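Local coordinates for protein spindle pole body component (Chaetomium thermophilum, PDB 6L82) that probably binds gamma-tubulin and microtubule minus ends as full-length GCP5, of which this chain is the N-terminal part, at residues 14-19 and 40-45; 18-23 and 32-37. All blocks are in the same frame, centred on the assembly; numbering follows the deposited sequence.

Contact 1: residues 14-19 and 40-45; sequences ALADDL and FVLRSL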
# COMPACT_ATOMS: atom_id res chain seq x y z
N ALA A 14 -10.05 4.46 12.21
CA ALA A 14 -8.81 5.14 12.58
C ALA A 14 -7.74 4.97 11.51
O ALA A 14 -6.93 5.88 11.29
CB ALA A 14 -8.31 4.64 13.93
N LEU A 15 -7.68 3.80 10.88
CA LEU A 15 -6.69 3.55 9.84
C LEU A 15 -7.02 4.32 8.57
O LEU A 15 -6.10 4.77 7.86
CB LEU A 15 -6.58 2.05 9.56
CG LEU A 15 -6.03 1.15 10.67
CD1 LEU A 15 -6.40 -0.30 10.43
CD2 LEU A 15 -4.49 1.31 10.83
N ALA A 16 -8.30 4.45 8.21
CA ALA A 16 -8.66 5.26 7.05
C ALA A 16 -8.20 6.70 7.25
O ALA A 16 -7.64 7.31 6.34
CB ALA A 16 -10.17 5.22 6.79
N ASP A 17 -8.42 7.22 8.46
CA ASP A 17 -7.88 8.52 8.87
C ASP A 17 -6.37 8.60 8.67
O ASP A 17 -5.84 9.62 8.22
CB ASP A 17 -8.20 8.81 10.35
CG ASP A 17 -9.64 9.21 10.60
OD1 ASP A 17 -10.25 8.66 11.54
OD2 ASP A 17 -10.13 10.14 9.93
N ASP A 18 -5.64 7.57 9.13
CA ASP A 18 -4.19 7.56 8.95
C ASP A 18 -3.83 7.62 7.48
O ASP A 18 -2.95 8.38 7.07
CB ASP A 18 -3.55 6.32 9.58
CG ASP A 18 -3.88 6.16 11.06
OD1 ASP A 18 -4.34 7.13 11.70
OD2 ASP A 18 -3.63 5.05 11.60
N LEU A 19 -4.53 6.83 6.66
CA LEU A 19 -4.20 6.77 5.24
C LEU A 19 -4.39 8.14 4.61
O LEU A 19 -3.51 8.64 3.91
CB LEU A 19 -5.08 5.71 4.55
CG LEU A 19 -4.52 5.09 3.27
CD1 LEU A 19 -3.18 4.39 3.55
CD2 LEU A 19 -5.52 4.11 2.64
N PHE A 40 -14.62 8.17 1.42
CA PHE A 40 -14.23 7.47 0.19
C PHE A 40 -13.44 6.21 0.49
O PHE A 40 -13.60 5.20 -0.20
CB PHE A 40 -13.42 8.39 -0.72
CG PHE A 40 -12.55 7.65 -1.69
CD1 PHE A 40 -13.11 6.97 -2.77
CD2 PHE A 40 -11.18 7.60 -1.53
CE1 PHE A 40 -12.32 6.28 -3.65
CE2 PHE A 40 -10.40 6.92 -2.42
CZ PHE A 40 -10.96 6.26 -3.48
N VAL A 41 -12.56 6.25 1.50
CA VAL A 41 -11.70 5.08 1.74
C VAL A 41 -12.52 3.92 2.29
O VAL A 41 -12.38 2.77 1.86
CB VAL A 41 -10.54 5.42 2.68
CG1 VAL A 41 -9.80 4.14 3.02
CG2 VAL A 41 -9.60 6.41 2.05
N LEU A 42 -13.41 4.21 3.24
CA LEU A 42 -14.23 3.17 3.84
C LEU A 42 -15.21 2.59 2.83
O LEU A 42 -15.47 1.38 2.83
CB LEU A 42 -14.97 3.73 5.04
CG LEU A 42 -14.04 4.10 6.19
CD1 LEU A 42 -14.76 5.06 7.11
CD2 LEU A 42 -13.64 2.84 6.90
N ARG A 43 -15.75 3.44 1.96
CA ARG A 43 -16.68 2.96 0.94
C ARG A 43 -15.98 2.07 -0.08
O ARG A 43 -16.51 1.02 -0.46
CB ARG A 43 -17.35 4.15 0.26
CG ARG A 43 -18.84 3.98 0.05
CD ARG A 43 -19.35 4.95 -1.02
NE ARG A 43 -19.44 6.31 -0.51
CZ ARG A 43 -20.12 7.28 -1.12
NH1 ARG A 43 -20.75 7.03 -2.26
NH2 ARG A 43 -20.17 8.50 -0.59
N SER A 44 -14.78 2.45 -0.52
CA SER A 44 -14.10 1.65 -1.55
C SER A 44 -13.73 0.25 -1.04
O SER A 44 -13.77 -0.71 -1.81
CB SER A 44 -12.84 2.36 -2.04
OG SER A 44 -13.13 3.71 -2.37
N LEU A 45 -13.37 0.12 0.24
CA LEU A 45 -12.92 -1.16 0.77
C LEU A 45 -14.03 -1.99 1.42
O LEU A 45 -13.77 -3.14 1.79
CB LEU A 45 -11.81 -0.94 1.80
CG LEU A 45 -10.69 0.04 1.44
CD1 LEU A 45 -9.85 0.29 2.67
CD2 LEU A 45 -9.84 -0.50 0.30

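Contact 2: residues 18-23 and 32-37; sequences DLVSAI and TQRDAC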
# COMPACT_ATOMS: atom_id res chain seq x y z
N ASP A 18 -5.64 7.57 9.13
CA ASP A 18 -4.19 7.56 8.95
C ASP A 18 -3.83 7.62 7.48
O ASP A 18 -2.95 8.38 7.07
CB ASP A 18 -3.55 6.32 9.58
CG ASP A 18 -3.88 6.16 11.06
OD1 ASP A 18 -4.34 7.13 11.70
OD2 ASP A 18 -3.63 5.05 11.60
N LEU A 19 -4.53 6.83 6.66
CA LEU A 19 -4.20 6.77 5.24
C LEU A 19 -4.39 8.14 4.61
O LEU A 19 -3.51 8.64 3.91
CB LEU A 19 -5.08 5.71 4.55
CG LEU A 19 -4.52 5.09 3.27
CD1 LEU A 19 -3.18 4.39 3.55
CD2 LEU A 19 -5.52 4.11 2.64
N VAL A 20 -5.50 8.80 4.93
CA VAL A 20 -5.75 10.13 4.40
C VAL A 20 -4.68 11.09 4.89
O VAL A 20 -4.02 11.78 4.10
CB VAL A 20 -7.16 10.58 4.80
CG1 VAL A 20 -7.32 12.08 4.57
CG2 VAL A 20 -8.18 9.74 4.03
N SER A 21 -4.46 11.13 6.21
CA SER A 21 -3.49 12.06 6.79
C SER A 21 -2.08 11.83 6.24
O SER A 21 -1.36 12.79 5.94
CB SER A 21 -3.50 11.91 8.32
OG SER A 21 -2.55 12.76 8.92
N ALA A 22 -1.68 10.57 6.06
CA ALA A 22 -0.34 10.29 5.57
C ALA A 22 -0.16 10.63 4.08
O ALA A 22 0.95 10.94 3.66
CB ALA A 22 0.02 8.83 5.81
N ILE A 23 -1.22 10.58 3.27
CA ILE A 23 -1.08 10.62 1.81
C ILE A 23 -1.56 11.95 1.23
O ILE A 23 -0.85 12.58 0.45
CB ILE A 23 -1.81 9.44 1.14
CG1 ILE A 23 -1.07 8.14 1.43
CG2 ILE A 23 -1.94 9.69 -0.37
CD1 ILE A 23 -1.85 6.93 1.02
N THR A 32 -13.42 19.59 5.77
CA THR A 32 -14.34 19.05 4.78
C THR A 32 -13.66 18.02 3.89
O THR A 32 -14.14 16.89 3.73
CB THR A 32 -14.87 20.19 3.91
OG1 THR A 32 -15.04 21.36 4.73
CG2 THR A 32 -16.19 19.80 3.31
N GLN A 33 -12.54 18.41 3.28
CA GLN A 33 -11.80 17.50 2.43
C GLN A 33 -11.45 16.21 3.17
O GLN A 33 -11.56 15.11 2.61
CB GLN A 33 -10.55 18.21 1.91
CG GLN A 33 -10.86 19.54 1.23
CD GLN A 33 -9.62 20.35 0.88
OE1 GLN A 33 -8.58 20.21 1.53
NE2 GLN A 33 -9.72 21.19 -0.14
N ARG A 34 -11.08 16.32 4.45
CA ARG A 34 -10.63 15.14 5.18
C ARG A 34 -11.78 14.16 5.44
O ARG A 34 -11.61 12.95 5.33
CB ARG A 34 -9.95 15.54 6.50
CG ARG A 34 -8.99 16.71 6.36
CD ARG A 34 -7.88 16.35 5.38
NE ARG A 34 -7.16 17.50 4.86
CZ ARG A 34 -6.32 17.45 3.84
NH1 ARG A 34 -6.10 16.30 3.21
NH2 ARG A 34 -5.71 18.55 3.41
N ASP A 35 -12.96 14.67 5.77
CA ASP A 35 -14.07 13.74 5.98
C ASP A 35 -14.52 13.10 4.66
O ASP A 35 -15.05 11.98 4.67
CB ASP A 35 -15.22 14.46 6.68
CG ASP A 35 -15.81 13.64 7.82
OD1 ASP A 35 -15.76 12.39 7.72
OD2 ASP A 35 -16.32 14.24 8.80
N ALA A 36 -14.30 13.77 3.53
CA ALA A 36 -14.75 13.19 2.26
C ALA A 36 -13.78 12.12 1.77
O ALA A 36 -14.22 11.08 1.26
CB ALA A 36 -14.92 14.29 1.21
N CYS A 37 -12.47 12.35 1.94
CA CYS A 37 -11.47 11.34 1.62
C CYS A 37 -11.65 10.11 2.49
O CYS A 37 -11.51 8.97 2.03
CB CYS A 37 -10.07 11.93 1.82
SG CYS A 37 -9.59 13.23 0.65

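Contact 1: residues 14-19 and 40-45
No ring or other flat side chain lies between Ala16 and Leu19 on one helix and Val41 and Leu42 on the other; the flat group held on both faces is the Phe40 carbonyl, behind the interface. Ser44 N comes to Phe40 O from one side of its plane and Ser44 OG from the other, the hydroxyl at 2.7 Å from Phe40 O and tilted 27° from the plane. A serine suits a helix here because its short hydroxyl can fold back onto the preceding turn. Across the contact everything is aliphatic. Ala16 CB sits 3.9 Å from Val41 CG1 and 4.1 Å from Leu42 CG, so the small methyl sits in the angle between two larger neighbours on one helix. The four residues belong to the helix pair 5-23 and 31-45, whose short segments approach to 9.7 Å between axes and run at 117° to each other, steeply crossed and nearer antiparallel than parallel. With CG1 anti to the backbone N (chi1 173°), Val41 directs that methyl to Ala16 and also to Leu19 CD2, at 4.3 Å. Alanine permits a close backbone approach, its CA lying 6.1 Å from that of Val41. Leu42 also touches Leu9 and Leu12.

Contact 2: residues 18-23 and 32-37
Within the two-helix unit formed by helix 5-23, a connecting loop and helix 31-45, this contact lies near the loop end, where Val20 meets Cys37 and Arg34. Val20 carries the contact: both of its methyls reach the second helix. Val20 CG2 touches Cys37 CB at 3.6 Å, and Val20 CG1 stands 3.9 Å from the same atom. The methylene of Cys37 thus does the touching, rather than its sulfur, which is turned beside its own backbone N (chi1 -67°). A compact branched residue opposite a short one suits buried ground: valine spreads two methyls over a partner small enough to let the backbones come to 6.5 Å between Val20 CA and Cys37 CA. Arg34 adds its aliphatic stem one turn earlier, with CD 4.4 Å from Val20 CG1, a looser approach. The long side chain can lend its methylenes to the apolar edge while its charged end continues past, and it also packs on Val24 and Pro27 of the loop. No hydrogen bond joins the two segments. The arrangement is that of two consecutive helices of an all-helical domain, packed through their apolar faces next to the loop that connects them.

Both contacts join helix 5-23 to helix 31-45, and their centres lie about 8 Å apart on the same side of the chain's centre. Along the first helix contact 1 comes first and contact 2 follows, with Asp18 and Leu19 common to both; along the second helix the order is reversed, contact 2 before contact 1, as expected when a chain doubles back. Contact 2 is therefore the one nearer the connecting loop. The two meet directly where Val41 CG2 lies 4.1 Å from Val20 CG2, making one continuous apolar seam. This seam joins the first two helices of an all-helical chain, and side chains of another protein's chain pack against residues of both helices.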